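Local structure of spore germination protein GerM (Bacillus subtilis subsp. subtilis str. 168, 6GZB) at residues K129-E134 with K166-G171; L248-E253 with S288-N293; D254-S259 with D271-I276. The protein has no established molecular function, but is a sporulation lipoprotein with two tandem GerMN domains that affects both sporulation and germination. One frame throughout, in Å; residues are numbered along the deposited sequence.

Interaction 1. Residues K129-E134 with K166-G171; sequences KNYKKE and KEMPVG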
ATOM      1  N   LYS A 129     -19.389  -5.918  13.299  1.00 37.84           N
ATOM      2  CA  LYS A 129     -18.781  -6.301  14.566  1.00 39.29           C
ATOM      3  C   LYS A 129     -18.318  -7.748  14.583  1.00 35.49           C
ATOM      4  O   LYS A 129     -17.566  -8.139  15.476  1.00 41.48           O
ATOM      5  CB  LYS A 129     -19.754  -6.073  15.717  1.00 42.08           C
ATOM      6  CG  LYS A 129     -20.134  -4.621  15.923  1.00 55.84           C
ATOM      7  CD  LYS A 129     -20.955  -4.442  17.192  1.00 50.47           C
ATOM      8  CE  LYS A 129     -21.378  -2.994  17.365  1.00 53.01           C
ATOM      9  NZ  LYS A 129     -22.610  -2.847  18.186  1.00 67.60           N
ATOM     10  N   ASN A 130     -18.740  -8.535  13.595  1.00 37.64           N
ATOM     11  CA  ASN A 130     -18.575  -9.989  13.654  1.00 38.38           C
ATOM     12  C   ASN A 130     -17.244 -10.465  13.083  1.00 33.42           C
ATOM     13  O   ASN A 130     -17.212 -11.389  12.280  1.00 36.87           O
ATOM     14  CB  ASN A 130     -19.702 -10.688  12.901  1.00 42.43           C
ATOM     15  CG  ASN A 130     -21.061 -10.433  13.511  1.00 45.67           C
ATOM     16  OD1 ASN A 130     -21.181 -10.159  14.705  1.00 39.69           O
ATOM     17  ND2 ASN A 130     -22.096 -10.495  12.682  1.00 41.37           N
ATOM     18  N   TYR A 131     -16.149  -9.865  13.530  1.00 32.89           N
ATOM     19  CA  TYR A 131     -14.819 -10.265  13.093  1.00 30.04           C
ATOM     20  C   TYR A 131     -14.027 -10.824  14.272  1.00 34.19           C
ATOM     21  O   TYR A 131     -14.375 -10.590  15.422  1.00 30.45           O
ATOM     22  CB  TYR A 131     -14.091  -9.068  12.476  1.00 29.44           C
ATOM     23  CG  TYR A 131     -13.902  -7.898  13.422  1.00 28.03           C
ATOM     24  CD1 TYR A 131     -12.828  -7.853  14.290  1.00 29.47           C
ATOM     25  CD2 TYR A 131     -14.787  -6.834  13.424  1.00 26.98           C
ATOM     26  CE1 TYR A 131     -12.632  -6.775  15.130  1.00 35.08           C
ATOM     27  CE2 TYR A 131     -14.602  -5.752  14.262  1.00 30.83           C
ATOM     28  CZ  TYR A 131     -13.542  -5.747  15.143  1.00 29.98           C
ATOM     29  OH  TYR A 131     -13.345  -4.685  16.004  1.00 31.33           O
ATOM     30  N   LYS A 132     -12.944 -11.536  13.978  1.00 33.49           N
ATOM     31  CA  LYS A 132     -12.026 -11.999  15.015  1.00 38.84           C
ATOM     32  C   LYS A 132     -11.088 -10.886  15.468  1.00 40.96           C
ATOM     33  O   LYS A 132     -10.625 -10.082  14.663  1.00 33.22           O
ATOM     34  CB  LYS A 132     -11.199 -13.174  14.496  1.00 48.79           C
ATOM     35  CG  LYS A 132     -12.014 -14.430  14.245  1.00 64.00           C
ATOM     36  CD  LYS A 132     -11.132 -15.579  13.778  1.00 78.44           C
ATOM     37  CE  LYS A 132     -11.927 -16.869  13.627  1.00 83.62           C
ATOM     38  NZ  LYS A 132     -11.574 -17.619  12.387  1.00 79.27           N
ATOM     39  N   LYS A 133     -10.770 -10.874  16.755  1.00 44.90           N
ATOM     40  CA  LYS A 133      -9.957  -9.815  17.349  1.00 38.04           C
ATOM     41  C   LYS A 133      -8.640  -9.635  16.604  1.00 35.43           C
ATOM     42  O   LYS A 133      -8.162  -8.516  16.409  1.00 34.17           O
ATOM     43  CB  LYS A 133      -9.677 -10.147  18.813  1.00 39.63           C
ATOM     44  CG  LYS A 133      -9.070  -9.006  19.610  1.00 41.99           C
ATOM     45  CD  LYS A 133      -9.171  -9.272  21.106  1.00 61.70           C
ATOM     46  CE  LYS A 133      -7.846  -9.730  21.689  1.00 67.95           C
ATOM     47  NZ  LYS A 133      -6.960  -8.571  21.991  1.00 87.33           N
ATOM     48  N   GLU A 134      -8.081 -10.748  16.152  1.00 32.76           N
ATOM     49  CA  GLU A 134      -6.788 -10.766  15.483  1.00 34.88           C
ATOM     50  C   GLU A 134      -6.790  -9.945  14.185  1.00 31.57           C
ATOM     51  O   GLU A 134      -5.736  -9.554  13.697  1.00 32.77           O
ATOM     52  CB  GLU A 134      -6.405 -12.216  15.168  1.00 44.25           C
ATOM     53  CG  GLU A 134      -6.111 -13.065  16.401  1.00 74.91           C
ATOM     54  CD  GLU A 134      -7.350 -13.394  17.227  1.00 81.93           C
ATOM     55  OE1 GLU A 134      -8.400 -13.744  16.641  1.00 62.93           O
ATOM     56  OE2 GLU A 134      -7.272 -13.302  18.472  1.00 71.14           O
ATOM     57  N   LYS A 166     -14.785   5.777  17.893  1.00 35.49           N
ATOM     58  CA  LYS A 166     -13.506   6.245  18.409  1.00 39.47           C
ATOM     59  C   LYS A 166     -12.591   5.064  18.695  1.00 34.75           C
ATOM     60  O   LYS A 166     -11.385   5.231  18.828  1.00 33.21           O
ATOM     61  CB  LYS A 166     -13.718   7.059  19.690  1.00 50.10           C
ATOM     62  CG  LYS A 166     -14.441   8.381  19.471  1.00 59.06           C
ATOM     63  CD  LYS A 166     -15.113   8.874  20.748  1.00 67.28           C
ATOM     64  CE  LYS A 166     -14.106   9.453  21.729  1.00 75.88           C
ATOM     65  NZ  LYS A 166     -14.717   9.692  23.064  1.00 96.59           N
ATOM     66  N   GLU A 167     -13.163   3.869  18.790  1.00 32.49           N
ATOM     67  CA  GLU A 167     -12.370   2.652  18.848  1.00 39.97           C
ATOM     68  C   GLU A 167     -13.095   1.506  18.156  1.00 36.17           C
ATOM     69  O   GLU A 167     -14.295   1.580  17.925  1.00 35.62           O
ATOM     70  CB  GLU A 167     -12.080   2.280  20.298  1.00 44.96           C
ATOM     71  CG  GLU A 167     -13.316   1.958  21.114  1.00 47.64           C
ATOM     72  CD  GLU A 167     -12.995   1.729  22.580  1.00 50.83           C
ATOM     73  OE1 GLU A 167     -11.976   2.262  23.058  1.00 48.06           O
ATOM     74  OE2 GLU A 167     -13.770   1.025  23.256  1.00 70.33           O
ATOM     75  N   MET A 168     -12.354   0.471  17.773  1.00 33.12           N
ATOM     76  CA  MET A 168     -12.968  -0.696  17.158  1.00 39.76           C
ATOM     77  C   MET A 168     -13.658  -1.524  18.242  1.00 36.91           C
ATOM     78  O   MET A 168     -13.183  -1.593  19.365  1.00 38.12           O
ATOM     79  CB  MET A 168     -11.919  -1.529  16.417  1.00 32.10           C
ATOM     80  CG  MET A 168     -11.435  -0.908  15.117  1.00 35.79           C
ATOM     81  SD  MET A 168     -12.706  -0.877  13.833  1.00 35.03           S
ATOM     82  CE  MET A 168     -12.649  -2.566  13.247  1.00 37.59           C
ATOM     83  N   PRO A 169     -14.807  -2.120  17.911  1.00 36.11           N
ATOM     84  CA  PRO A 169     -15.718  -2.665  18.918  1.00 36.36           C
ATOM     85  C   PRO A 169     -15.183  -3.897  19.644  1.00 39.96           C
ATOM     86  O   PRO A 169     -15.415  -4.050  20.834  1.00 35.91           O
ATOM     87  CB  PRO A 169     -16.972  -3.027  18.109  1.00 36.76           C
ATOM     88  CG  PRO A 169     -16.512  -3.118  16.696  1.00 36.23           C
ATOM     89  CD  PRO A 169     -15.413  -2.106  16.573  1.00 31.83           C
ATOM     90  N   VAL A 170     -14.503  -4.790  18.934  1.00 35.95           N
ATOM     91  CA  VAL A 170     -14.194  -6.101  19.493  1.00 30.66           C
ATOM     92  C   VAL A 170     -13.013  -6.039  20.459  1.00 34.90           C
ATOM     93  O   VAL A 170     -13.070  -6.600  21.548  1.00 42.90           O
ATOM     94  CB  VAL A 170     -13.902  -7.132  18.388  1.00 31.87           C
ATOM     95  CG1 VAL A 170     -13.354  -8.421  18.981  1.00 36.21           C
ATOM     96  CG2 VAL A 170     -15.159  -7.399  17.581  1.00 32.79           C
ATOM     97  N   GLY A 171     -11.954  -5.339  20.071  1.00 38.20           N
ATOM     98  CA  GLY A 171     -10.722  -5.321  20.851  1.00 33.34           C
ATOM     99  C   GLY A 171     -10.300  -3.937  21.312  1.00 32.31           C
ATOM    100  O   GLY A 171      -9.295  -3.789  21.993  1.00 36.04           O
TER
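Val-170 meets Tyr-131 in two ways, through its backbone and through its side chain. The backbone N of Val-170 donates to Tyr-131 OH at 3.2 Å in a nearly straight bond, with 163° at the hydrogen. The branch CG2 of the same valine lies over one face of the tyrosine ring, displaced toward the rim, in a CH-pi contact 3.6 Å from the ring centroid. This methyl is wedged between the ring and the main chain of 129-134, for it also comes within 3.3 Å of Lys-129 O. Chi1 of Tyr-131 (60°) places CG between the backbone N and the carbonyl carbon; the hydroxyl end of the ring is what reaches the backbone of 166-171. Around the phenol end, Pro-169 CD approaches Tyr-131 OH to 3.4 Å, while Met-168, bent at both chi2 and chi3, brings CE to 3.8 Å from Tyr-131 CZ. Farther out, the other branch, Val-170 CG1, rests 4.0 Å from Lys-133 CA, and Pro-169 CG meets the aliphatic part of Lys-129, whose CG is 4.0 Å away. The hydroxyl is fixed a second time by Glu-136: its OE2 is hydrogen-bonded to Tyr-131 OH and also to Gly-171 N, so one carboxylate oxygen ties the phenol to the backbone of 166-171. The whole is a surface contact between the loop leading into helix 136-147 and the loop that follows strand 163-164. Tyr-131 leans on Ile-139 of that helix and Met-168 on Val-140, while Lys-129 and Pro-169 both touch Ile-160 of strand 155-160.

Interaction 2. Residues L248-E253 with S288-N293; sequences LTDFSE and SSEVLN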
ATOM      1  N   LEU A 248      10.066 -10.921   0.499  1.00 42.70           N
ATOM      2  CA  LEU A 248      11.409 -10.889  -0.020  1.00 49.39           C
ATOM      3  C   LEU A 248      11.733  -9.539  -0.605  1.00 44.63           C
ATOM      4  O   LEU A 248      10.886  -8.699  -0.743  1.00 56.19           O
ATOM      5  CB  LEU A 248      11.567 -11.948  -1.069  1.00 47.26           C
ATOM      6  CG  LEU A 248      10.261 -12.445  -1.652  1.00 68.64           C
ATOM      7  CD1 LEU A 248      10.561 -12.889  -3.042  1.00 72.12           C
ATOM      8  CD2 LEU A 248       9.600 -13.588  -0.909  1.00 71.53           C
ATOM      9  N   THR A 249      12.991  -9.329  -0.913  1.00 65.67           N
ATOM     10  CA  THR A 249      13.448  -8.109  -1.567  1.00 73.61           C
ATOM     11  C   THR A 249      14.273  -8.565  -2.752  1.00 63.04           C
ATOM     12  O   THR A 249      14.923  -9.576  -2.680  1.00 55.93           O
ATOM     13  CB  THR A 249      14.308  -7.197  -0.653  1.00 63.30           C
ATOM     14  OG1 THR A 249      14.277  -5.855  -1.123  1.00 58.31           O
ATOM     15  CG2 THR A 249      15.702  -7.619  -0.650  1.00 53.49           C
ATOM     16  N   ASP A 250      14.200  -7.856  -3.865  1.00 49.14           N
ATOM     17  CA  ASP A 250      15.025  -8.225  -4.975  1.00 40.05           C
ATOM     18  C   ASP A 250      16.237  -7.324  -4.986  1.00 37.79           C
ATOM     19  O   ASP A 250      17.012  -7.379  -5.883  1.00 43.26           O
ATOM     20  CB  ASP A 250      14.280  -8.190  -6.298  1.00 53.45           C
ATOM     21  CG  ASP A 250      14.971  -9.015  -7.394  1.00 69.75           C
ATOM     22  OD1 ASP A 250      15.478 -10.102  -7.105  1.00 64.80           O
ATOM     23  OD2 ASP A 250      15.013  -8.592  -8.550  1.00 55.39           O
ATOM     24  N   PHE A 251      16.395  -6.510  -3.962  1.00 31.98           N
ATOM     25  CA  PHE A 251      17.549  -5.621  -3.843  1.00 39.62           C
ATOM     26  C   PHE A 251      18.758  -6.390  -3.350  1.00 40.80           C
ATOM     27  O   PHE A 251      18.644  -7.233  -2.470  1.00 41.17           O
ATOM     28  CB  PHE A 251      17.272  -4.485  -2.860  1.00 37.54           C
ATOM     29  CG  PHE A 251      16.444  -3.381  -3.428  1.00 32.23           C
ATOM     30  CD1 PHE A 251      15.096  -3.569  -3.687  1.00 35.91           C
ATOM     31  CD2 PHE A 251      16.983  -2.131  -3.603  1.00 33.11           C
ATOM     32  CE1 PHE A 251      14.317  -2.536  -4.179  1.00 32.24           C
ATOM     33  CE2 PHE A 251      16.220  -1.104  -4.116  1.00 37.48           C
ATOM     34  CZ  PHE A 251      14.883  -1.303  -4.392  1.00 36.29           C
ATOM     35  N   SER A 252      19.928  -6.041  -3.867  1.00 37.42           N
ATOM     36  CA  SER A 252      21.174  -6.386  -3.207  1.00 43.27           C
ATOM     37  C   SER A 252      21.341  -5.504  -1.979  1.00 45.94           C
ATOM     38  O   SER A 252      21.006  -4.324  -2.008  1.00 42.49           O
ATOM     39  CB  SER A 252      22.363  -6.195  -4.160  1.00 47.84           C
ATOM     40  OG  SER A 252      23.542  -5.848  -3.446  1.00 50.17           O
ATOM     41  N   GLU A 253      21.915  -6.065  -0.921  1.00 51.19           N
ATOM     42  CA  GLU A 253      22.160  -5.305   0.298  1.00 45.67           C
ATOM     43  C   GLU A 253      23.167  -4.186   0.108  1.00 49.05           C
ATOM     44  O   GLU A 253      23.214  -3.252   0.909  1.00 45.72           O
ATOM     45  CB  GLU A 253      22.620  -6.228   1.422  1.00 56.28           C
ATOM     46  CG  GLU A 253      21.563  -7.228   1.850  1.00 54.95           C
ATOM     47  CD  GLU A 253      21.828  -7.798   3.229  1.00 70.43           C
ATOM     48  OE1 GLU A 253      20.895  -7.785   4.061  1.00 91.47           O
ATOM     49  OE2 GLU A 253      22.972  -8.233   3.486  1.00 71.59           O
ATOM     50  N   SER A 288      15.898  -4.752 -12.384  1.00 32.12           N
ATOM     51  CA  SER A 288      14.780  -5.679 -12.441  1.00 31.28           C
ATOM     52  C   SER A 288      13.466  -4.946 -12.202  1.00 28.87           C
ATOM     53  O   SER A 288      13.429  -3.889 -11.573  1.00 28.72           O
ATOM     54  CB  SER A 288      14.954  -6.790 -11.403  1.00 34.94           C
ATOM     55  OG  SER A 288      14.470  -6.390 -10.141  1.00 37.10           O
ATOM     56  N   SER A 289      12.397  -5.495 -12.753  1.00 29.36           N
ATOM     57  CA  SER A 289      11.064  -4.956 -12.573  1.00 33.76           C
ATOM     58  C   SER A 289      10.663  -4.886 -11.103  1.00 30.63           C
ATOM     59  O   SER A 289       9.914  -3.997 -10.703  1.00 33.25           O
ATOM     60  CB  SER A 289      10.064  -5.826 -13.323  1.00 36.04           C
ATOM     61  OG  SER A 289       9.892  -5.346 -14.642  1.00 71.04           O
ATOM     62  N   GLU A 290      11.099  -5.876 -10.332  1.00 26.68           N
ATOM     63  CA  GLU A 290      10.745  -5.973  -8.932  1.00 32.88           C
ATOM     64  C   GLU A 290      11.394  -4.839  -8.152  1.00 33.38           C
ATOM     65  O   GLU A 290      10.783  -4.250  -7.266  1.00 29.18           O
ATOM     66  CB  GLU A 290      11.201  -7.321  -8.357  1.00 32.82           C
ATOM     67  CG  GLU A 290      10.362  -8.496  -8.834  1.00 35.00           C
ATOM     68  CD  GLU A 290      10.764  -9.006 -10.208  1.00 41.81           C
ATOM     69  OE1 GLU A 290      11.760  -8.509 -10.772  1.00 38.68           O
ATOM     70  OE2 GLU A 290      10.056  -9.884 -10.737  1.00 38.79           O
ATOM     71  N   VAL A 291      12.651  -4.556  -8.476  1.00 28.14           N
ATOM     72  CA  VAL A 291      13.370  -3.474  -7.838  1.00 27.79           C
ATOM     73  C   VAL A 291      12.752  -2.125  -8.213  1.00 31.48           C
ATOM     74  O   VAL A 291      12.431  -1.313  -7.339  1.00 30.35           O
ATOM     75  CB  VAL A 291      14.857  -3.501  -8.221  1.00 31.37           C
ATOM     76  CG1 VAL A 291      15.507  -2.167  -7.926  1.00 30.54           C
ATOM     77  CG2 VAL A 291      15.578  -4.617  -7.477  1.00 33.28           C
ATOM     78  N   LEU A 292      12.510  -1.929  -9.507  1.00 29.82           N
ATOM     79  CA  LEU A 292      11.950  -0.680 -10.000  1.00 28.69           C
ATOM     80  C   LEU A 292      10.537  -0.409  -9.476  1.00 32.51           C
ATOM     81  O   LEU A 292      10.248   0.695  -9.025  1.00 26.62           O
ATOM     82  CB  LEU A 292      11.943  -0.676 -11.526  1.00 32.92           C
ATOM     83  CG  LEU A 292      11.563   0.639 -12.199  1.00 33.74           C
ATOM     84  CD1 LEU A 292      12.513   1.753 -11.775  1.00 34.31           C
ATOM     85  CD2 LEU A 292      11.562   0.458 -13.710  1.00 38.00           C
ATOM     86  N   ASN A 293       9.657  -1.404  -9.539  1.00 29.36           N
ATOM     87  CA  ASN A 293       8.315  -1.268  -8.979  1.00 34.96           C
ATOM     88  C   ASN A 293       8.316  -0.934  -7.478  1.00 33.37           C
ATOM     89  O   ASN A 293       7.495  -0.148  -7.012  1.00 31.71           O
ATOM     90  CB  ASN A 293       7.516  -2.548  -9.205  1.00 36.04           C
ATOM     91  CG  ASN A 293       6.972  -2.649 -10.605  1.00 44.90           C
ATOM     92  OD1 ASN A 293       6.523  -1.659 -11.175  1.00 46.62           O
ATOM     93  ND2 ASN A 293       7.003  -3.854 -11.166  1.00 44.74           N
TER
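Ser-288 OG is gripped from two sides of the contact: it donates to Asp-250 OD2 at 2.8 Å and accepts from the backbone N of Val-291 at 3.1 Å, with 162° at the hydrogen. The second is a capping bond, with Ser-288 at the N-cap of helix 289-299. Asp-250 receives the hydroxyl on the anti lone pair of OD2, the one turned away from OD1; its CG stands anti to the backbone N (chi1 -160°), which carries the carboxylate toward the helix start. Beside the polar pair, Asp-250 CB packs against Glu-290 CB at 3.8 Å, and Val-291 CG2 lies 3.5 Å from Asp-250 O. The other valine branch, CG1, sits over one face of the Phe-251 ring, offset toward the rim and 3.7 Å from Phe-251 CZ, in a CH-pi contact. Phe-251 reaches further along the helix to Ser-294 and Ile-295. The serine hydroxyl links the Asp-250 carboxylate to Val-291 N in the first helical turn, whose positive dipole end probably favours the charge. Glu-290, with OE1 3.9 Å from Asp-250 OD2 and OE2 close to Glu-213 OE1, would work against this and may itself bind a proton more readily.

Interaction 3. Residues D254-S259 with D271-I276; sequences DVKLVS and DFNQSI. With ACT (acetate ion), chain F.
The Phe-272 ring is sandwiched between two aliphatic side chains. Leu-257 CD2 lies over one face, offset toward the rim and 4.1 Å from the centroid, a CH-pi contact, while Ile-276 CG1 sits over the centre of the opposite face. Val-255 CG1 approaches the ring obliquely, 3.9 Å from Phe-272 CD1. The second flat group is the amide of Asn-273: chi1 60° sets CG between its own N and carbonyl carbon, and the amide there meets the 254-259 backbone. Its ND2 donates to Asp-254 O at 3.1 Å in an almost straight bond, 174° at the hydrogen, with the acceptor in the amide plane; its OD1 accepts a weak bond from Lys-256 N. Lys-256 NZ reaches the same Asp-254 O from the other face of the carbonyl plane, so this oxygen has two donors. Between the backbones, Asn-273 N donates to Lys-256 O at 3.1 Å and Val-258 N to Asp-271 O at 2.8 Å, framing Leu-257 and Phe-272 as a single non-hydrogen-bonded antiparallel pair. Beyond it, Ser-259 OG donates to Asp-271 OD2 at 2.7 Å, and a water links Ser-259 O with Asp-271 N. The Val-258 side chain crosses that of Asp-271 at about a right angle, with CG2 3.4 Å from Asp-271 CG. An acetate ion, probably from the crystallisation liquor, is weakly held by Gln-274 N and also bonded to Asn-313 ND2. Phe-272 also packs on Ile-234 and Ile-295, one from each of helices 229-239 and 289-299, and its backbone pairs with Lys-311 and Asn-313. The loop 254-259 thus bridges the end of strand 267-272, and Phe-272, between Leu-257 and Ile-276, joins the mixed sheet to these two helices in the second GerMN domain.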
ATOM      1  N   ASP A 254      23.959  -4.253  -0.960  1.00 47.22           N
ATOM      2  CA  ASP A 254      25.017  -3.264  -1.174  1.00 51.65           C
ATOM      3  C   ASP A 254      24.504  -2.025  -1.888  1.00 49.72           C
ATOM      4  O   ASP A 254      25.241  -1.065  -2.076  1.00 50.47           O
ATOM      5  CB  ASP A 254      26.174  -3.876  -1.963  1.00 60.22           C
ATOM      6  CG  ASP A 254      26.846  -5.011  -1.221  1.00 66.05           C
ATOM      7  OD1 ASP A 254      27.002  -4.896   0.013  1.00 61.00           O
ATOM      8  OD2 ASP A 254      27.193  -6.024  -1.865  1.00 76.99           O
ATOM      9  N   VAL A 255      23.241  -2.044  -2.291  1.00 43.42           N
ATOM     10  CA  VAL A 255      22.657  -0.905  -2.984  1.00 39.99           C
ATOM     11  C   VAL A 255      22.731   0.346  -2.114  1.00 37.91           C
ATOM     12  O   VAL A 255      22.350   0.312  -0.950  1.00 46.26           O
ATOM     13  CB  VAL A 255      21.186  -1.184  -3.357  1.00 41.61           C
ATOM     14  CG1 VAL A 255      20.452   0.107  -3.695  1.00 37.85           C
ATOM     15  CG2 VAL A 255      21.112  -2.187  -4.496  1.00 36.29           C
ATOM     16  N   LYS A 256      23.253   1.431  -2.681  1.00 39.99           N
ATOM     17  CA  LYS A 256      23.323   2.729  -2.006  1.00 41.91           C
ATOM     18  C   LYS A 256      23.073   3.837  -3.009  1.00 42.85           C
ATOM     19  O   LYS A 256      23.335   3.680  -4.203  1.00 46.78           O
ATOM     20  CB  LYS A 256      24.702   2.965  -1.376  1.00 54.48           C
ATOM     21  CG  LYS A 256      25.081   1.979  -0.283  1.00 66.21           C
ATOM     22  CD  LYS A 256      26.518   2.185   0.175  1.00 75.80           C
ATOM     23  CE  LYS A 256      27.112   0.913   0.769  1.00 78.73           C
ATOM     24  NZ  LYS A 256      27.692   0.019  -0.272  1.00 73.28           N
ATOM     25  N   LEU A 257      22.571   4.966  -2.521  1.00 37.01           N
ATOM     26  CA  LEU A 257      22.584   6.189  -3.297  1.00 39.44           C
ATOM     27  C   LEU A 257      23.986   6.795  -3.236  1.00 58.01           C
ATOM     28  O   LEU A 257      24.635   6.767  -2.192  1.00 55.08           O
ATOM     29  CB  LEU A 257      21.550   7.179  -2.765  1.00 40.02           C
ATOM     30  CG  LEU A 257      20.091   6.715  -2.826  1.00 45.43           C
ATOM     31  CD1 LEU A 257      19.185   7.766  -2.217  1.00 47.62           C
ATOM     32  CD2 LEU A 257      19.653   6.404  -4.252  1.00 39.05           C
ATOM     33  N   VAL A 258      24.460   7.314  -4.365  1.00 56.50           N
ATOM     34  CA  VAL A 258      25.794   7.911  -4.446  1.00 48.93           C
ATOM     35  C   VAL A 258      25.711   9.434  -4.514  1.00 44.41           C
ATOM     36  O   VAL A 258      26.722  10.118  -4.411  1.00 60.36           O
ATOM     37  CB  VAL A 258      26.579   7.391  -5.672  1.00 47.16           C
ATOM     38  CG1 VAL A 258      26.858   5.904  -5.537  1.00 46.10           C
ATOM     39  CG2 VAL A 258      25.818   7.673  -6.958  1.00 50.07           C
ATOM     40  N   SER A 259      24.501   9.956  -4.690  1.00 45.86           N
ATOM     41  CA  SER A 259      24.239  11.385  -4.554  1.00 46.83           C
ATOM     42  C   SER A 259      23.005  11.579  -3.686  1.00 55.72           C
ATOM     43  O   SER A 259      22.174  10.684  -3.569  1.00 51.36           O
ATOM     44  CB  SER A 259      23.974  12.024  -5.919  1.00 44.73           C
ATOM     45  OG  SER A 259      24.908  11.585  -6.877  1.00 58.11           O
ATOM     46  N   ASP A 271      20.291   8.419  -7.734  1.00 44.76           N
ATOM     47  CA  ASP A 271      21.574   8.114  -8.327  1.00 40.72           C
ATOM     48  C   ASP A 271      22.172   6.951  -7.565  1.00 36.52           C
ATOM     49  O   ASP A 271      22.528   7.087  -6.401  1.00 43.86           O
ATOM     50  CB  ASP A 271      22.490   9.339  -8.242  1.00 54.23           C
ATOM     51  CG  ASP A 271      23.703   9.233  -9.151  1.00 60.53           C
ATOM     52  OD1 ASP A 271      23.814   8.240  -9.906  1.00 49.59           O
ATOM     53  OD2 ASP A 271      24.548  10.152  -9.101  1.00 59.22           O
ATOM     54  N   PHE A 272      22.168   5.798  -8.178  1.00 38.38           N
ATOM     55  CA  PHE A 272      22.603   4.610  -7.524  1.00 34.93           C
ATOM     56  C   PHE A 272      24.010   4.208  -7.825  1.00 43.73           C
ATOM     57  O   PHE A 272      24.633   4.698  -8.715  1.00 50.11           O
ATOM     58  CB  PHE A 272      21.740   3.446  -7.991  1.00 40.49           C
ATOM     59  CG  PHE A 272      20.347   3.456  -7.476  1.00 35.72           C
ATOM     60  CD1 PHE A 272      20.068   3.002  -6.225  1.00 37.77           C
ATOM     61  CD2 PHE A 272      19.321   3.866  -8.268  1.00 35.78           C
ATOM     62  CE1 PHE A 272      18.797   2.988  -5.752  1.00 32.53           C
ATOM     63  CE2 PHE A 272      18.042   3.865  -7.808  1.00 37.40           C
ATOM     64  CZ  PHE A 272      17.781   3.422  -6.547  1.00 38.50           C
ATOM     65  N   ASN A 273      24.490   3.274  -7.042  1.00 42.70           N
ATOM     66  CA  ASN A 273      25.757   2.660  -7.298  1.00 44.04           C
ATOM     67  C   ASN A 273      25.518   1.469  -8.226  1.00 45.14           C
ATOM     68  O   ASN A 273      24.422   1.226  -8.665  1.00 54.75           O
ATOM     69  CB  ASN A 273      26.506   2.284  -6.018  1.00 49.92           C
ATOM     70  CG  ASN A 273      25.767   1.295  -5.130  1.00 43.74           C
ATOM     71  OD1 ASN A 273      24.745   0.781  -5.455  1.00 38.22           O
ATOM     72  ND2 ASN A 273      26.338   1.032  -4.001  1.00 44.52           N
ATOM     73  N   GLN A 274      26.543   0.705  -8.519  1.00 48.71           N
ATOM     74  CA  GLN A 274      26.415  -0.410  -9.430  1.00 51.99           C
ATOM     75  C   GLN A 274      25.608  -1.602  -8.954  1.00 49.30           C
ATOM     76  O   GLN A 274      25.190  -2.406  -9.748  1.00 52.18           O
ATOM     77  CB  GLN A 274      27.791  -0.865  -9.909  1.00 61.33           C
ATOM     78  CG  GLN A 274      28.280  -0.107 -11.128  1.00 86.90           C
ATOM     79  CD  GLN A 274      29.676  -0.499 -11.607  1.00 76.54           C
ATOM     80  OE1 GLN A 274      29.958  -1.659 -11.869  1.00 75.10           O
ATOM     81  NE2 GLN A 274      30.534   0.487 -11.747  1.00 71.88           N
ATOM     82  N   SER A 275      25.399  -1.718  -7.659  1.00 51.51           N
ATOM     83  CA  SER A 275      24.650  -2.819  -7.093  1.00 45.93           C
ATOM     84  C   SER A 275      23.179  -2.838  -7.490  1.00 35.37           C
ATOM     85  O   SER A 275      22.534  -3.827  -7.394  1.00 38.41           O
ATOM     86  CB  SER A 275      24.812  -2.811  -5.593  1.00 45.45           C
ATOM     87  OG  SER A 275      26.154  -2.969  -5.275  1.00 49.94           O
ATOM     88  N   ILE A 276      22.668  -1.713  -7.922  1.00 43.04           N
ATOM     89  CA  ILE A 276      21.310  -1.623  -8.387  1.00 45.16           C
ATOM     90  C   ILE A 276      21.017  -2.527  -9.578  1.00 41.49           C
ATOM     91  O   ILE A 276      19.921  -2.948  -9.736  1.00 50.57           O
ATOM     92  CB  ILE A 276      20.894  -0.172  -8.667  1.00 44.68           C
ATOM     93  CG1 ILE A 276      19.381  -0.058  -8.663  1.00 48.96           C
ATOM     94  CG2 ILE A 276      21.459   0.350  -9.964  1.00 46.06           C
ATOM     95  CD1 ILE A 276      18.748  -0.547  -7.402  1.00 42.87           C
TER
HETATM   96  C   ACT F 402      30.011   2.016  -7.508  1.00 47.90           C
HETATM   97  O   ACT F 402      30.276   0.828  -7.228  1.00 45.84           O
HETATM   98  OXT ACT F 402      29.522   2.327  -8.607  1.00 57.92           O
HETATM   99  CH3 ACT F 402      30.250   3.105  -6.505  1.00 56.06           C
HETATM  100  O   HOH W   1      20.195   9.995  -5.315  1.00 39.49           O

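Overall arrangement
Interactions 2 and 3 belong to the second GerMN domain and are continuous: 254-259 follows directly on 248-253, and both segments of interaction 3 fall between the two segments of interaction 2 in the sequence. Their centres are 13 Å apart, and they meet through Ile-276, whose CD1 packs 3.7 Å from Val-291 CG1 and 4.2 Å from Phe-251 CE2. The 3-10 turn that follows strand 267-272 is thereby packed against the start of helix 289-299 and against Phe-251. Interaction 1 lies on the opposite side of the chain's centre, its centre about 36 Å from that of interaction 2 and 44 Å from that of interaction 3, without touching either.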